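Local coordinates for cytoplasmic protein (Bacillus cereus, PDB 2O3L) that is of unknown function but is a DUF1048 family member whose small all-helical fold forms a left-handed superhelix, at residues D38-H41 with I42-L46. Residues are numbered along the deposited sequence; the frame is centred on the assembly and turned at random. Where two conformers were deposited one is given.
Sequences DMLH and IQYEL
Tyr44 reaches back one turn of helix 36-56 and lies alongside Leu40, the long axes of the two side chains roughly parallel. At the root of the side chain, Tyr44 CB sits 3.6 Å from His41 O and nearly as close to Leu40 O. With CG anti to its own carbonyl carbon (chi1 -58°), the ring swings toward the preceding turn. Tyr44 CG then comes within 3.2 Å of Leu40 O, an oxygen that lies over one ring face, displaced toward the rim. The same oxygen also approaches CD1 and CD2 from above, nearer CD1, and further out Tyr44 CZ meets Leu40 CB at 4.1 Å. The hydroxyl at the tip ends against a methyl, Tyr44 OH to Leu40 CD2 being 3.8 Å. On the other flank, Tyr44 CD2 approaches the edge of the His41 imidazole, near its plane.

Leu40 CD2 also touches the amide oxygen of Gln43, whose extended chain passes Met39 O with its CG. A weak hydrogen bond from Gln25 on helix 15-31 reaches that same amide oxygen, whereas Gln43 NE2 is buried with no partner in the model. On another side of the helix, Met39, built as selenomethionine, and Ile42 pack flank to flank, Met39 SE to Ile42 CD1 at 4.0 Å.

Underneath runs ordinary alpha-helical i to i+4 bonding: Tyr44 N gives its hydrogen to Leu40 O at 2.9 Å, and Ile42, Gln43 and Glu45 bond likewise to Asp38, Met39 and His41. Leu40 O therefore accepts a backbone hydrogen while lying against the aromatic face. Tyr44 and Leu40 pack on Tyr3 of helix 2-11, and Tyr44 also on Met6, while hydrophobic packing joins Met39 to Met28 of helix 15-31 and Val76 of helix 68-82, and Ile42 to Leu75 of the latter.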
loop_
_atom_site.group_PDB
_atom_site.type_symbol
_atom_site.label_atom_id
_atom_site.label_comp_id
_atom_site.label_asym_id
_atom_site.label_seq_id
_atom_site.Cartn_x
_atom_site.Cartn_y
_atom_site.Cartn_z
ATOM N N ASP A 38 -3.026 -12.207 3.892
ATOM C CA ASP A 38 -2.939 -11.078 4.820
ATOM C C ASP A 38 -2.237 -9.894 4.207
ATOM O O ASP A 38 -2.667 -8.751 4.342
ATOM C CB ASP A 38 -2.202 -11.494 6.093
ATOM C CG ASP A 38 -2.947 -12.540 6.901
ATOM O OD1 ASP A 38 -4.171 -12.822 6.713
ATOM O OD2 ASP A 38 -2.274 -13.121 7.766
HETATM N N MSE A 39 -1.115 -10.165 3.546
HETATM C CA MSE A 39 -0.373 -9.113 2.877
HETATM C C MSE A 39 -1.208 -8.471 1.764
HETATM O O MSE A 39 -1.178 -7.263 1.618
HETATM C CB MSE A 39 0.977 -9.636 2.344
HETATM C CG MSE A 39 1.944 -10.106 3.453
HETATM SE SE MSE A 39 2.301 -8.807 4.947
HETATM C CE MSE A 39 3.860 -8.021 4.339
ATOM N N LEU A 40 -1.967 -9.267 1.020
ATOM C CA LEU A 40 -2.840 -8.724 -0.016
ATOM C C LEU A 40 -3.978 -7.896 0.617
ATOM O O LEU A 40 -4.293 -6.832 0.133
ATOM C CB LEU A 40 -3.459 -9.827 -0.859
ATOM C CG LEU A 40 -2.519 -10.450 -1.911
ATOM C CD1 LEU A 40 -3.137 -11.714 -2.415
ATOM C CD2 LEU A 40 -2.166 -9.416 -3.042
ATOM N N HIS A 41 -4.604 -8.407 1.675
ATOM C CA HIS A 41 -5.671 -7.624 2.334
ATOM C C HIS A 41 -5.125 -6.264 2.799
ATOM O O HIS A 41 -5.751 -5.240 2.594
ATOM C CB HIS A 41 -6.336 -8.441 3.435
ATOM C CG HIS A 41 -7.178 -9.553 2.896
ATOM N ND1 HIS A 41 -7.303 -10.778 3.509
ATOM C CD2 HIS A 41 -7.921 -9.617 1.768
ATOM C CE1 HIS A 41 -8.099 -11.541 2.789
ATOM N NE2 HIS A 41 -8.480 -10.861 1.724
ATOM N N ILE A 42 -3.908 -6.236 3.320
ATOM C CA ILE A 42 -3.327 -4.987 3.804
ATOM C C ILE A 42 -3.075 -4.062 2.629
ATOM O O ILE A 42 -3.281 -2.861 2.720
ATOM C CB ILE A 42 -1.970 -5.213 4.539
ATOM C CG1 ILE A 42 -2.153 -6.041 5.791
ATOM C CG2 ILE A 42 -1.358 -3.891 4.943
ATOM C CD1 ILE A 42 -0.862 -6.777 6.249
ATOM N N GLN A 43 -2.601 -4.606 1.521
ATOM C CA GLN A 43 -2.412 -3.783 0.328
ATOM C C GLN A 43 -3.743 -3.210 -0.213
ATOM O O GLN A 43 -3.790 -2.080 -0.720
ATOM C CB GLN A 43 -1.716 -4.579 -0.762
ATOM C CG GLN A 43 -0.311 -4.904 -0.381
ATOM C CD GLN A 43 0.345 -5.856 -1.348
ATOM O OE1 GLN A 43 -0.199 -6.157 -2.410
ATOM N NE2 GLN A 43 1.527 -6.332 -0.981
ATOM N N TYR A 44 -4.815 -3.981 -0.094
ATOM C CA TYR A 44 -6.115 -3.469 -0.537
ATOM C C TYR A 44 -6.573 -2.307 0.372
ATOM O O TYR A 44 -7.097 -1.292 -0.128
ATOM C CB TYR A 44 -7.167 -4.563 -0.640
ATOM C CG TYR A 44 -6.792 -5.726 -1.593
ATOM C CD1 TYR A 44 -5.768 -5.588 -2.558
ATOM C CD2 TYR A 44 -7.480 -6.922 -1.558
ATOM C CE1 TYR A 44 -5.441 -6.647 -3.411
ATOM C CE2 TYR A 44 -7.155 -7.989 -2.399
ATOM C CZ TYR A 44 -6.132 -7.845 -3.325
ATOM O OH TYR A 44 -5.804 -8.898 -4.163
ATOM N N GLU A 45 -6.354 -2.451 1.679
ATOM C CA GLU A 45 -6.661 -1.368 2.588
ATOM C C GLU A 45 -5.833 -0.152 2.222
ATOM O O GLU A 45 -6.321 0.984 2.247
ATOM C CB GLU A 45 -6.449 -1.758 4.051
ATOM C CG GLU A 45 -7.408 -2.805 4.550
ATOM C CD GLU A 45 -8.854 -2.328 4.706
ATOM O OE1 GLU A 45 -9.177 -1.144 4.407
ATOM O OE2 GLU A 45 -9.655 -3.150 5.169
ATOM N N LEU A 46 -4.584 -0.390 1.870
ATOM C CA LEU A 46 -3.709 0.701 1.526
ATOM C C LEU A 46 -4.165 1.420 0.239
ATOM O O LEU A 46 -4.036 2.658 0.142
ATOM C CB LEU A 46 -2.271 0.242 1.398
ATOM C CG LEU A 46 -1.242 1.349 1.098
ATOM C CD1 LEU A 46 -1.032 2.199 2.347
ATOM C CD2 LEU A 46 0.060 0.699 0.671
#